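PDB 4FC9: type III effector Xcv3220-like C-terminal domain-containing protein from Xanthomonas campestris pv. vesicatoria, which is a type III effector secreted into the plant host, its all-helical C-terminal domain probably acting as an E3 ubiquitin ligase. Local coordinates for residues A32-I37 with R165-H170; D39-M44 with M161-E166; S88-F93 with A177-L182. One frame throughout, in Å; residues are numbered along the deposited sequence.

Contact 1: residues A32-I37 with R165-H170; sequences AALERI and RELIVH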
ATOM      1  N   ALA A  32     -11.085  -5.597 -15.550  1.00 24.13           N
ATOM      2  CA  ALA A  32     -12.107  -5.536 -14.511  1.00 31.31           C
ATOM      3  C   ALA A  32     -11.529  -5.844 -13.133  1.00 34.46           C
ATOM      4  O   ALA A  32     -11.975  -5.290 -12.127  1.00 33.00           O
ATOM      5  CB  ALA A  32     -13.241  -6.487 -14.831  1.00 30.61           C
ATOM      6  N   ALA A  33     -10.537  -6.731 -13.098  1.00 34.02           N
ATOM      7  CA  ALA A  33      -9.886  -7.130 -11.853  1.00 31.59           C
ATOM      8  C   ALA A  33      -9.135  -5.966 -11.233  1.00 26.75           C
ATOM      9  O   ALA A  33      -9.192  -5.753 -10.023  1.00 28.11           O
ATOM     10  CB  ALA A  33      -8.938  -8.288 -12.103  1.00 31.40           C
ATOM     11  N   LEU A  34      -8.429  -5.219 -12.074  1.00 25.23           N
ATOM     12  CA  LEU A  34      -7.664  -4.065 -11.627  1.00 25.56           C
ATOM     13  C   LEU A  34      -8.562  -2.917 -11.200  1.00 27.73           C
ATOM     14  O   LEU A  34      -8.249  -2.195 -10.259  1.00 26.47           O
ATOM     15  CB  LEU A  34      -6.743  -3.578 -12.739  1.00 26.36           C
ATOM     16  CG  LEU A  34      -5.456  -4.370 -12.901  1.00 30.32           C
ATOM     17  CD1 LEU A  34      -4.746  -3.932 -14.163  1.00 31.77           C
ATOM     18  CD2 LEU A  34      -4.571  -4.179 -11.684  1.00 30.43           C
ATOM     19  N   GLU A  35      -9.668  -2.735 -11.908  1.00 27.36           N
ATOM     20  CA  GLU A  35     -10.587  -1.666 -11.560  1.00 27.02           C
ATOM     21  C   GLU A  35     -11.200  -1.950 -10.192  1.00 27.99           C
ATOM     22  O   GLU A  35     -11.366  -1.050  -9.371  1.00 27.32           O
ATOM     23  CB  GLU A  35     -11.665  -1.494 -12.628  1.00 28.00           C
ATOM     24  CG  GLU A  35     -12.513  -0.263 -12.404  1.00 31.61           C
ATOM     25  CD  GLU A  35     -13.171   0.237 -13.666  1.00 38.54           C
ATOM     26  OE1 GLU A  35     -12.946  -0.364 -14.737  1.00 41.71           O
ATOM     27  OE2 GLU A  35     -13.913   1.238 -13.585  1.00 42.78           O
ATOM     28  N   ARG A  36     -11.505  -3.218  -9.947  1.00 28.19           N
ATOM     29  CA  ARG A  36     -12.080  -3.648  -8.683  1.00 27.36           C
ATOM     30  C   ARG A  36     -11.117  -3.438  -7.514  1.00 27.92           C
ATOM     31  O   ARG A  36     -11.535  -3.057  -6.420  1.00 27.93           O
ATOM     32  CB  ARG A  36     -12.500  -5.113  -8.779  1.00 32.95           C
ATOM     33  CG  ARG A  36     -13.004  -5.721  -7.481  1.00 45.11           C
ATOM     34  CD  ARG A  36     -13.829  -6.986  -7.740  1.00 59.05           C
ATOM     35  NE  ARG A  36     -13.138  -7.960  -8.589  1.00 65.06           N
ATOM     36  CZ  ARG A  36     -13.424  -8.179  -9.871  1.00 66.01           C
ATOM     37  NH1 ARG A  36     -12.741  -9.083 -10.560  1.00 62.92           N
ATOM     38  NH2 ARG A  36     -14.393  -7.495 -10.466  1.00 68.81           N
ATOM     39  N   ILE A  37      -9.831  -3.688  -7.744  1.00 23.27           N
ATOM     40  CA  ILE A  37      -8.827  -3.431  -6.718  1.00 21.23           C
ATOM     41  C   ILE A  37      -8.826  -1.944  -6.374  1.00 24.89           C
ATOM     42  O   ILE A  37      -8.848  -1.563  -5.201  1.00 25.44           O
ATOM     43  CB  ILE A  37      -7.424  -3.867  -7.175  1.00 19.59           C
ATOM     44  CG1 ILE A  37      -7.391  -5.384  -7.378  1.00 20.69           C
ATOM     45  CG2 ILE A  37      -6.373  -3.433  -6.168  1.00 16.71           C
ATOM     46  CD1 ILE A  37      -6.114  -5.894  -8.007  1.00 19.96           C
ATOM     47  N   ARG A 165      -0.437  -5.204  -2.247  1.00 19.21           N
ATOM     48  CA  ARG A 165      -0.362  -6.659  -2.316  1.00 20.41           C
ATOM     49  C   ARG A 165      -1.344  -7.226  -3.342  1.00 24.00           C
ATOM     50  O   ARG A 165      -1.072  -8.243  -3.976  1.00 26.85           O
ATOM     51  CB  ARG A 165      -0.553  -7.299  -0.929  1.00 20.76           C
ATOM     52  CG  ARG A 165      -1.947  -7.174  -0.352  1.00 22.40           C
ATOM     53  CD  ARG A 165      -1.985  -7.462   1.151  1.00 21.33           C
ATOM     54  NE  ARG A 165      -1.567  -8.818   1.514  1.00 25.95           N
ATOM     55  CZ  ARG A 165      -2.340  -9.899   1.422  1.00 29.05           C
ATOM     56  NH1 ARG A 165      -3.575  -9.806   0.947  1.00 27.77           N
ATOM     57  NH2 ARG A 165      -1.872 -11.081   1.793  1.00 30.40           N
ATOM     58  N   GLU A 166      -2.475  -6.553  -3.529  1.00 22.00           N
ATOM     59  CA  GLU A 166      -3.433  -6.982  -4.536  1.00 21.44           C
ATOM     60  C   GLU A 166      -2.933  -6.684  -5.955  1.00 20.59           C
ATOM     61  O   GLU A 166      -3.213  -7.436  -6.887  1.00 24.55           O
ATOM     62  CB  GLU A 166      -4.812  -6.363  -4.285  1.00 23.48           C
ATOM     63  CG  GLU A 166      -5.459  -6.814  -2.973  1.00 25.60           C
ATOM     64  CD  GLU A 166      -5.585  -8.324  -2.862  1.00 27.32           C
ATOM     65  OE1 GLU A 166      -6.113  -8.942  -3.811  1.00 31.24           O
ATOM     66  OE2 GLU A 166      -5.150  -8.890  -1.833  1.00 24.55           O
ATOM     67  N   LEU A 167      -2.186  -5.596  -6.117  1.00 20.32           N
ATOM     68  CA  LEU A 167      -1.576  -5.288  -7.410  1.00 23.08           C
ATOM     69  C   LEU A 167      -0.463  -6.285  -7.748  1.00 26.19           C
ATOM     70  O   LEU A 167      -0.303  -6.685  -8.904  1.00 28.36           O
ATOM     71  CB  LEU A 167      -1.056  -3.846  -7.449  1.00 20.32           C
ATOM     72  CG  LEU A 167      -2.114  -2.734  -7.471  1.00 18.26           C
ATOM     73  CD1 LEU A 167      -1.469  -1.365  -7.334  1.00 18.60           C
ATOM     74  CD2 LEU A 167      -2.958  -2.797  -8.737  1.00 21.88           C
ATOM     75  N   ILE A 168       0.296  -6.691  -6.734  1.00 26.08           N
ATOM     76  CA  ILE A 168       1.329  -7.708  -6.902  1.00 26.77           C
ATOM     77  C   ILE A 168       0.727  -9.030  -7.378  1.00 28.24           C
ATOM     78  O   ILE A 168       1.236  -9.649  -8.311  1.00 29.73           O
ATOM     79  CB  ILE A 168       2.127  -7.923  -5.594  1.00 24.43           C
ATOM     80  CG1 ILE A 168       3.042  -6.726  -5.333  1.00 23.51           C
ATOM     81  CG2 ILE A 168       2.940  -9.201  -5.664  1.00 27.58           C
ATOM     82  CD1 ILE A 168       3.660  -6.705  -3.950  1.00 23.28           C
ATOM     83  N   VAL A 169      -0.371  -9.443  -6.748  1.00 30.35           N
ATOM     84  CA  VAL A 169      -1.031 -10.702  -7.088  1.00 27.41           C
ATOM     85  C   VAL A 169      -1.715 -10.654  -8.454  1.00 26.47           C
ATOM     86  O   VAL A 169      -1.791 -11.657  -9.159  1.00 28.15           O
ATOM     87  CB  VAL A 169      -2.039 -11.112  -5.994  1.00 30.01           C
ATOM     88  CG1 VAL A 169      -2.858 -12.322  -6.420  1.00 31.29           C
ATOM     89  CG2 VAL A 169      -1.301 -11.395  -4.698  1.00 29.34           C
ATOM     90  N   HIS A 170      -2.199  -9.482  -8.839  1.00 25.85           N
ATOM     91  CA  HIS A 170      -2.782  -9.344 -10.162  1.00 26.15           C
ATOM     92  C   HIS A 170      -1.714  -9.547 -11.228  1.00 28.88           C
ATOM     93  O   HIS A 170      -1.938 -10.217 -12.239  1.00 31.81           O
ATOM     94  CB  HIS A 170      -3.424  -7.974 -10.346  1.00 28.04           C
ATOM     95  CG  HIS A 170      -4.164  -7.843 -11.638  1.00 34.10           C
ATOM     96  ND1 HIS A 170      -3.563  -7.406 -12.796  1.00 40.15           N
ATOM     97  CD2 HIS A 170      -5.446  -8.135 -11.963  1.00 37.44           C
ATOM     98  CE1 HIS A 170      -4.447  -7.419 -13.779  1.00 44.90           C
ATOM     99  NE2 HIS A 170      -5.599  -7.853 -13.297  1.00 42.12           N
TER
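L34 lies over one face of the imidazole of H170, and the pair belongs to an antiparallel helix pairing within the all-helical C-terminal domain. Helix 32-49 and helix 152-171 run in opposite directions here, with local axes 10.4 Å apart and at 173°, and side chains bridge the gap. The CG of H170 stands opposite the backbone N across the first side-chain bond (chi1 -174°), which sends the ring out toward the other helix. There L34 CG sits 3.5 Å from the centroid of the H170 ring and only 16° off its normal, a CH-pi contact made with the branch point of the leucine. A33 meets the same ring differently: its methyl comes to the edge, near the ring plane, with A33 CB 3.5 Å from H170 CD2. The ring's rotation is further fixed by its nitrogens, because ND1 hydrogen-bonds to E27 and NE2 makes a weak bond to T31, both on the loop before helix 32-49. Beside the imidazole, L34 and L167 cross at about a right angle, touching through one methyl each, L34 CD2 to L167 CD2, at 3.6 Å; L167 also packs on M100 of helix 91-101. One turn further along the first helix, I37 touches E166 with both branches. The CG2 methyl of I37 rests 3.8 Å from E166 CB, while the carboxylate of E166 is engaged with R176 and with the adjacent R165. The longer branch of I37 runs out extended to the backbone, where I37 CD1 approaches E166 O to 3.5 Å; that carbonyl oxygen meanwhile accepts the helical hydrogen bond from H170 N, at 3.0 Å.

Contact 2: residues D39-M44 with M161-E166; sequences DTAQAM and MWKTRE
M44, a selenomethionine in this crystal, lies across one face of the indole of W162, the two side chains crossing at about a right angle. The indole projects toward helix 32-49 because its CG is turned away from the backbone N (chi1 -175°), and M44 covers both of its rings. The M44 SE atom is 3.9 Å from the centroid of the six-membered ring of W162, 23° off the normal. A bend in the last torsion of M44 then brings the terminal methyl over the five-membered ring, with M44 CE 4.1 Å from that centroid of W162. On the opposite face sits E166 CG, from the next turn of W162's own helix, so the indole is sandwiched. T40 meets the far end of the indole obliquely, T40 CG2 lying 3.6 Å from W162 CH2, while its hydroxyl bonds to the R36 carbonyl. At A41, small and buried, the backbones are close: A41 CA and K163 CA are 5.9 Å apart. K163 passes alongside with its aliphatic part, K163 CD being 3.8 Å from A41 CB, before its amine pairs with E38. F56 also packs on M44, and V184 on W162. The result is a Met-aromatic contact, buried between two helices that run antiparallel, their local axes at 167°, in an all-helical domain.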
ATOM      1  N   ASP A  39     -11.277   0.319  -6.951  1.00 23.77           N
ATOM      2  CA  ASP A  39     -12.540   0.772  -6.376  1.00 22.65           C
ATOM      3  C   ASP A  39     -12.646   0.363  -4.915  1.00 23.74           C
ATOM      4  O   ASP A  39     -13.112   1.134  -4.077  1.00 25.33           O
ATOM      5  CB  ASP A  39     -13.725   0.237  -7.174  1.00 29.61           C
ATOM      6  CG  ASP A  39     -13.801   0.826  -8.574  1.00 32.55           C
ATOM      7  OD1 ASP A  39     -13.214   1.906  -8.802  1.00 33.15           O
ATOM      8  OD2 ASP A  39     -14.447   0.212  -9.446  1.00 32.61           O
ATOM      9  N   THR A  40     -12.196  -0.849  -4.615  1.00 22.60           N
ATOM     10  CA  THR A  40     -12.201  -1.350  -3.249  1.00 21.53           C
ATOM     11  C   THR A  40     -11.237  -0.561  -2.366  1.00 22.58           C
ATOM     12  O   THR A  40     -11.588  -0.148  -1.259  1.00 24.84           O
ATOM     13  CB  THR A  40     -11.841  -2.849  -3.204  1.00 22.09           C
ATOM     14  OG1 THR A  40     -12.847  -3.606  -3.885  1.00 24.45           O
ATOM     15  CG2 THR A  40     -11.732  -3.339  -1.768  1.00 21.34           C
ATOM     16  N   ALA A  41     -10.019  -0.357  -2.853  1.00 22.89           N
ATOM     17  CA  ALA A  41      -9.031   0.410  -2.108  1.00 22.74           C
ATOM     18  C   ALA A  41      -9.595   1.781  -1.754  1.00 20.13           C
ATOM     19  O   ALA A  41      -9.463   2.242  -0.627  1.00 20.51           O
ATOM     20  CB  ALA A  41      -7.738   0.546  -2.905  1.00 18.66           C
ATOM     21  N   GLN A  42     -10.257   2.408  -2.718  1.00 20.34           N
ATOM     22  CA  GLN A  42     -10.869   3.716  -2.516  1.00 20.33           C
ATOM     23  C   GLN A  42     -11.951   3.666  -1.445  1.00 23.33           C
ATOM     24  O   GLN A  42     -12.036   4.558  -0.605  1.00 26.94           O
ATOM     25  CB  GLN A  42     -11.459   4.228  -3.829  1.00 24.99           C
ATOM     26  CG  GLN A  42     -11.810   5.704  -3.840  1.00 34.22           C
ATOM     27  CD  GLN A  42     -12.298   6.180  -5.206  1.00 44.25           C
ATOM     28  OE1 GLN A  42     -11.648   6.994  -5.864  1.00 41.37           O
ATOM     29  NE2 GLN A  42     -13.448   5.675  -5.635  1.00 52.88           N
ATOM     30  N   ALA A  43     -12.778   2.624  -1.484  1.00 22.26           N
ATOM     31  CA  ALA A  43     -13.829   2.428  -0.490  1.00 22.70           C
ATOM     32  C   ALA A  43     -13.245   2.262   0.912  1.00 23.47           C
ATOM     33  O   ALA A  43     -13.773   2.801   1.884  1.00 21.39           O
ATOM     34  CB  ALA A  43     -14.675   1.221  -0.852  1.00 22.35           C
HETATM   35  N   MSE A  44     -12.152   1.510   1.003  1.00 23.49           N
HETATM   36  CA  MSE A  44     -11.462   1.298   2.270  1.00 20.69           C
HETATM   37  C   MSE A  44     -10.905   2.606   2.812  1.00 19.38           C
HETATM   38  O   MSE A  44     -11.032   2.895   4.004  1.00 19.91           O
HETATM   39  CB  MSE A  44     -10.339   0.278   2.099  1.00 20.46           C
HETATM   40  CG  MSE A  44     -10.842  -1.120   1.812  1.00 20.89           C
HETATM   41 SE   MSE A  44      -9.449  -2.344   1.244  0.77 27.78          SE
HETATM   42  CE  MSE A  44      -8.526  -2.605   2.941  1.00 27.52           C
HETATM   43  N   MSE A 161      -1.173  -0.668   1.656  1.00 18.03           N
HETATM   44  CA  MSE A 161      -0.526  -1.954   1.505  1.00 19.14           C
HETATM   45  C   MSE A 161      -1.489  -3.004   0.984  1.00 19.98           C
HETATM   46  O   MSE A 161      -1.085  -3.916   0.258  1.00 19.70           O
HETATM   47  CB  MSE A 161       0.109  -2.433   2.805  1.00 19.18           C
HETATM   48  CG  MSE A 161       0.997  -3.636   2.540  1.00 21.92           C
HETATM   49 SE   MSE A 161       1.780  -4.445   4.059  0.76 35.60          SE
HETATM   50  CE  MSE A 161       2.276  -6.149   3.225  1.00 21.22           C
ATOM     51  N   TRP A 162      -2.764  -2.874   1.340  1.00 17.07           N
ATOM     52  CA  TRP A 162      -3.750  -3.795   0.807  1.00 19.35           C
ATOM     53  C   TRP A 162      -3.780  -3.690  -0.708  1.00 20.09           C
ATOM     54  O   TRP A 162      -3.743  -4.700  -1.404  1.00 17.98           O
ATOM     55  CB  TRP A 162      -5.142  -3.545   1.375  1.00 18.28           C
ATOM     56  CG  TRP A 162      -6.114  -4.580   0.893  1.00 22.86           C
ATOM     57  CD1 TRP A 162      -6.397  -5.779   1.482  1.00 24.13           C
ATOM     58  CD2 TRP A 162      -6.903  -4.525  -0.303  1.00 23.07           C
ATOM     59  NE1 TRP A 162      -7.328  -6.465   0.737  1.00 23.95           N
ATOM     60  CE2 TRP A 162      -7.654  -5.716  -0.363  1.00 23.54           C
ATOM     61  CE3 TRP A 162      -7.055  -3.578  -1.321  1.00 21.55           C
ATOM     62  CZ2 TRP A 162      -8.542  -5.985  -1.406  1.00 22.12           C
ATOM     63  CZ3 TRP A 162      -7.938  -3.846  -2.354  1.00 21.99           C
ATOM     64  CH2 TRP A 162      -8.670  -5.040  -2.388  1.00 19.69           C
ATOM     65  N   LYS A 163      -3.833  -2.462  -1.213  1.00 20.00           N
ATOM     66  CA  LYS A 163      -3.786  -2.243  -2.650  1.00 18.30           C
ATOM     67  C   LYS A 163      -2.496  -2.791  -3.236  1.00 20.15           C
ATOM     68  O   LYS A 163      -2.519  -3.483  -4.248  1.00 21.20           O
ATOM     69  CB  LYS A 163      -3.915  -0.763  -2.990  1.00 17.95           C
ATOM     70  CG  LYS A 163      -3.746  -0.484  -4.469  1.00 19.76           C
ATOM     71  CD  LYS A 163      -4.545   0.724  -4.892  1.00 24.58           C
ATOM     72  CE  LYS A 163      -3.639   1.860  -5.300  1.00 25.43           C
ATOM     73  NZ  LYS A 163      -4.430   3.028  -5.783  1.00 28.14           N
ATOM     74  N   THR A 164      -1.377  -2.490  -2.585  1.00 18.92           N
ATOM     75  CA  THR A 164      -0.062  -2.935  -3.048  1.00 20.11           C
ATOM     76  C   THR A 164       0.009  -4.447  -3.244  1.00 18.85           C
ATOM     77  O   THR A 164       0.453  -4.918  -4.286  1.00 18.29           O
ATOM     78  CB  THR A 164       1.058  -2.492  -2.085  1.00 19.25           C
ATOM     79  OG1 THR A 164       1.196  -1.068  -2.139  1.00 20.20           O
ATOM     80  CG2 THR A 164       2.381  -3.128  -2.475  1.00 23.92           C
ATOM     81  N   ARG A 165      -0.437  -5.204  -2.247  1.00 19.21           N
ATOM     82  CA  ARG A 165      -0.362  -6.659  -2.316  1.00 20.41           C
ATOM     83  C   ARG A 165      -1.344  -7.226  -3.342  1.00 24.00           C
ATOM     84  O   ARG A 165      -1.072  -8.243  -3.976  1.00 26.85           O
ATOM     85  CB  ARG A 165      -0.553  -7.299  -0.929  1.00 20.76           C
ATOM     86  CG  ARG A 165      -1.947  -7.174  -0.352  1.00 22.40           C
ATOM     87  CD  ARG A 165      -1.985  -7.462   1.151  1.00 21.33           C
ATOM     88  NE  ARG A 165      -1.567  -8.818   1.514  1.00 25.95           N
ATOM     89  CZ  ARG A 165      -2.340  -9.899   1.422  1.00 29.05           C
ATOM     90  NH1 ARG A 165      -3.575  -9.806   0.947  1.00 27.77           N
ATOM     91  NH2 ARG A 165      -1.872 -11.081   1.793  1.00 30.40           N
ATOM     92  N   GLU A 166      -2.475  -6.553  -3.529  1.00 22.00           N
ATOM     93  CA  GLU A 166      -3.433  -6.982  -4.536  1.00 21.44           C
ATOM     94  C   GLU A 166      -2.933  -6.684  -5.955  1.00 20.59           C
ATOM     95  O   GLU A 166      -3.213  -7.436  -6.887  1.00 24.55           O
ATOM     96  CB  GLU A 166      -4.812  -6.363  -4.285  1.00 23.48           C
ATOM     97  CG  GLU A 166      -5.459  -6.814  -2.973  1.00 25.60           C
ATOM     98  CD  GLU A 166      -5.585  -8.324  -2.862  1.00 27.32           C
ATOM     99  OE1 GLU A 166      -6.113  -8.942  -3.811  1.00 31.24           O
ATOM    100  OE2 GLU A 166      -5.150  -8.890  -1.833  1.00 24.55           O
TER

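Contact 3: residues S88-F93 with A177-L182; sequences SRDLEF and ARFPEL
R178 reaches D90 with an extended side chain and takes hold of its carboxylate side-on. R178 NE donates to the syn lone pair of D90 OD1 at 2.8 Å, though the bond is bent to 133° and OD1 is tilted from the guanidinium plane. Straighter is the bond from R178 NH2 to D90 OD2, 3.0 Å at 161°, with OD2 in that plane. E92 lies over a face of the same guanidinium; E92 OE1 is 3.4 Å from R178 NE, attracted by charge alone with no N-H aimed at it. D90 is the N-cap of helix 91-101, so the arginine grips a capping residue: E92 N also donates to D90 OD2, at 3.2 Å, from the carboxylate face opposite to R178 NH2. F179 follows, one ring face against R178 CG and the other meeting the edge of F93 in a T-shaped stack, F179 and F93 centroids 5.7 Å apart and planes at 89°. F179 CZ also touches F93 CB at 3.6 Å. Next, the P180 carbonyl accepts from R165 of helix 152-171, and L182 packs on D83 and M84 of helix 79-88.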
ATOM      1  N   SER A  88       5.103  -7.450   5.146  1.00 25.21           N
ATOM      2  CA  SER A  88       5.886  -6.266   4.817  1.00 22.50           C
ATOM      3  C   SER A  88       7.355  -6.404   5.231  1.00 26.15           C
ATOM      4  O   SER A  88       8.202  -5.628   4.798  1.00 25.59           O
ATOM      5  CB  SER A  88       5.259  -5.018   5.435  1.00 19.06           C
ATOM      6  OG  SER A  88       5.443  -5.000   6.838  1.00 20.89           O
ATOM      7  N   ARG A  89       7.648  -7.397   6.061  1.00 25.24           N
ATOM      8  CA  ARG A  89       9.019  -7.696   6.450  1.00 26.96           C
ATOM      9  C   ARG A  89       9.614  -8.783   5.565  1.00 29.33           C
ATOM     10  O   ARG A  89      10.800  -9.089   5.655  1.00 31.99           O
ATOM     11  CB  ARG A  89       9.070  -8.155   7.905  1.00 31.39           C
ATOM     12  CG  ARG A  89       9.409  -7.065   8.906  1.00 33.91           C
ATOM     13  CD  ARG A  89       8.331  -6.020   8.983  1.00 24.56           C
ATOM     14  NE  ARG A  89       8.266  -5.410  10.306  1.00 30.75           N
ATOM     15  CZ  ARG A  89       7.444  -4.417  10.639  1.00 32.59           C
ATOM     16  NH1 ARG A  89       7.454  -3.931  11.878  1.00 34.56           N
ATOM     17  NH2 ARG A  89       6.612  -3.905   9.739  1.00 22.87           N
ATOM     18  N   ASP A  90       8.777  -9.365   4.714  1.00 28.88           N
ATOM     19  CA  ASP A  90       9.166 -10.502   3.887  1.00 31.65           C
ATOM     20  C   ASP A  90       9.939 -10.075   2.637  1.00 33.95           C
ATOM     21  O   ASP A  90       9.492  -9.216   1.883  1.00 35.80           O
ATOM     22  CB  ASP A  90       7.927 -11.313   3.503  1.00 33.15           C
ATOM     23  CG  ASP A  90       8.229 -12.416   2.516  1.00 46.65           C
ATOM     24  OD1 ASP A  90       7.326 -12.750   1.721  1.00 52.68           O
ATOM     25  OD2 ASP A  90       9.355 -12.956   2.534  1.00 55.43           O
ATOM     26  N   LEU A  91      11.096 -10.696   2.424  1.00 31.47           N
ATOM     27  CA  LEU A  91      11.962 -10.360   1.301  1.00 30.44           C
ATOM     28  C   LEU A  91      11.285 -10.541  -0.039  1.00 28.57           C
ATOM     29  O   LEU A  91      11.566  -9.813  -0.987  1.00 32.48           O
ATOM     30  CB  LEU A  91      13.205 -11.238   1.321  1.00 39.37           C
ATOM     31  CG  LEU A  91      14.093 -11.124   2.550  1.00 44.44           C
ATOM     32  CD1 LEU A  91      15.289 -12.048   2.385  1.00 48.36           C
ATOM     33  CD2 LEU A  91      14.520  -9.678   2.762  1.00 39.97           C
ATOM     34  N   GLU A  92      10.412 -11.535  -0.126  1.00 30.73           N
ATOM     35  CA  GLU A  92       9.739 -11.827  -1.380  1.00 32.98           C
ATOM     36  C   GLU A  92       8.744 -10.726  -1.697  1.00 30.32           C
ATOM     37  O   GLU A  92       8.578 -10.346  -2.854  1.00 33.74           O
ATOM     38  CB  GLU A  92       9.047 -13.183  -1.311  1.00 41.72           C
ATOM     39  CG  GLU A  92       9.911 -14.254  -0.660  1.00 53.77           C
ATOM     40  CD  GLU A  92       9.848 -15.582  -1.382  1.00 60.46           C
ATOM     41  OE1 GLU A  92       9.046 -15.708  -2.331  1.00 63.09           O
ATOM     42  OE2 GLU A  92      10.605 -16.498  -0.998  1.00 63.94           O
ATOM     43  N   PHE A  93       8.095 -10.205  -0.660  1.00 25.27           N
ATOM     44  CA  PHE A  93       7.189  -9.080  -0.828  1.00 23.10           C
ATOM     45  C   PHE A  93       7.952  -7.828  -1.242  1.00 24.78           C
ATOM     46  O   PHE A  93       7.577  -7.146  -2.192  1.00 27.61           O
ATOM     47  CB  PHE A  93       6.407  -8.806   0.455  1.00 27.13           C
ATOM     48  CG  PHE A  93       5.571  -7.557   0.395  1.00 25.30           C
ATOM     49  CD1 PHE A  93       4.318  -7.572  -0.203  1.00 23.81           C
ATOM     50  CD2 PHE A  93       6.044  -6.362   0.926  1.00 22.14           C
ATOM     51  CE1 PHE A  93       3.550  -6.419  -0.268  1.00 22.41           C
ATOM     52  CE2 PHE A  93       5.284  -5.204   0.863  1.00 18.70           C
ATOM     53  CZ  PHE A  93       4.036  -5.234   0.266  1.00 19.97           C
ATOM     54  N   ALA A 177      -0.821 -17.491  -3.256  1.00 42.92           N
ATOM     55  CA  ALA A 177      -0.586 -18.470  -2.206  1.00 42.25           C
ATOM     56  C   ALA A 177       0.247 -17.865  -1.082  1.00 41.63           C
ATOM     57  O   ALA A 177       0.073 -18.217   0.082  1.00 48.69           O
ATOM     58  CB  ALA A 177       0.089 -19.703  -2.769  1.00 43.17           C
ATOM     59  N   ARG A 178       1.139 -16.943  -1.436  1.00 39.30           N
ATOM     60  CA  ARG A 178       2.032 -16.320  -0.460  1.00 38.58           C
ATOM     61  C   ARG A 178       1.368 -15.146   0.246  1.00 35.51           C
ATOM     62  O   ARG A 178       1.620 -14.877   1.422  1.00 36.29           O
ATOM     63  CB  ARG A 178       3.317 -15.854  -1.143  1.00 41.76           C
ATOM     64  CG  ARG A 178       4.359 -15.322  -0.180  1.00 44.49           C
ATOM     65  CD  ARG A 178       5.742 -15.364  -0.797  1.00 47.69           C
ATOM     66  NE  ARG A 178       6.783 -15.075   0.183  1.00 50.09           N
ATOM     67  CZ  ARG A 178       7.276 -15.971   1.032  1.00 60.07           C
ATOM     68  NH1 ARG A 178       6.813 -17.214   1.029  1.00 66.16           N
ATOM     69  NH2 ARG A 178       8.229 -15.626   1.889  1.00 64.09           N
ATOM     70  N   PHE A 179       0.522 -14.443  -0.494  1.00 38.14           N
ATOM     71  CA  PHE A 179      -0.193 -13.293   0.030  1.00 32.61           C
ATOM     72  C   PHE A 179      -1.674 -13.553  -0.136  1.00 33.82           C
ATOM     73  O   PHE A 179      -2.278 -13.139  -1.126  1.00 33.74           O
ATOM     74  CB  PHE A 179       0.231 -12.028  -0.711  1.00 30.78           C
ATOM     75  CG  PHE A 179       1.722 -11.855  -0.788  1.00 33.64           C
ATOM     76  CD1 PHE A 179       2.508 -12.014   0.346  1.00 35.98           C
ATOM     77  CD2 PHE A 179       2.339 -11.571  -1.993  1.00 31.48           C
ATOM     78  CE1 PHE A 179       3.877 -11.873   0.285  1.00 37.05           C
ATOM     79  CE2 PHE A 179       3.709 -11.427  -2.063  1.00 37.50           C
ATOM     80  CZ  PHE A 179       4.480 -11.579  -0.922  1.00 40.23           C
ATOM     81  N   PRO A 180      -2.256 -14.260   0.840  1.00 36.02           N
ATOM     82  CA  PRO A 180      -3.637 -14.746   0.823  1.00 36.77           C
ATOM     83  C   PRO A 180      -4.633 -13.606   0.723  1.00 32.37           C
ATOM     84  O   PRO A 180      -4.332 -12.473   1.094  1.00 30.67           O
ATOM     85  CB  PRO A 180      -3.785 -15.423   2.189  1.00 35.99           C
ATOM     86  CG  PRO A 180      -2.398 -15.713   2.632  1.00 34.68           C
ATOM     87  CD  PRO A 180      -1.575 -14.595   2.103  1.00 34.36           C
ATOM     88  N   GLU A 181      -5.815 -13.907   0.210  1.00 32.26           N
ATOM     89  CA  GLU A 181      -6.877 -12.929   0.220  1.00 31.50           C
ATOM     90  C   GLU A 181      -7.221 -12.619   1.660  1.00 30.98           C
ATOM     91  O   GLU A 181      -7.273 -13.511   2.504  1.00 32.68           O
ATOM     92  CB  GLU A 181      -8.104 -13.455  -0.508  1.00 30.17           C
ATOM     93  CG  GLU A 181      -8.139 -13.096  -1.969  1.00 36.06           C
ATOM     94  CD  GLU A 181      -9.507 -13.301  -2.570  1.00 43.15           C
ATOM     95  OE1 GLU A 181     -10.389 -12.449  -2.335  1.00 45.55           O
ATOM     96  OE2 GLU A 181      -9.703 -14.316  -3.269  1.00 46.24           O
ATOM     97  N   LEU A 182      -7.439 -11.342   1.935  1.00 29.94           N
ATOM     98  CA  LEU A 182      -7.865 -10.915   3.251  1.00 28.68           C
ATOM     99  C   LEU A 182      -9.258 -10.334   3.143  1.00 27.93           C
ATOM    100  O   LEU A 182      -9.577  -9.648   2.174  1.00 32.93           O
ATOM    101  CB  LEU A 182      -6.898  -9.879   3.812  1.00 27.36           C
ATOM    102  CG  LEU A 182      -5.489 -10.382   4.125  1.00 27.63           C
ATOM    103  CD1 LEU A 182      -4.565  -9.203   4.330  1.00 27.89           C
ATOM    104  CD2 LEU A 182      -5.506 -11.272   5.356  1.00 27.43           C
TER

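In the fold
From the N terminus, helix 32-49 is the first element engaged, and it waits more than a hundred residues for its partner, helix 152-171. Contacts 1 and 2 both close that long excursion: because the helices are antiparallel, contact 2 pairs the later part of the first helix with the earlier part of the last, and both contacts end on the same stretch of helix 152-171, sharing R165 and E166. Contact 3 starts inside the excursion, at the beginning of helix 91-101, and closes beyond helix 152-171 on the loop 177-182, so it crosses both. R165 connects the two sets by lying against F179 and L182, while I168 and M161 pack on F93, tying helix 91-101 to helix 152-171.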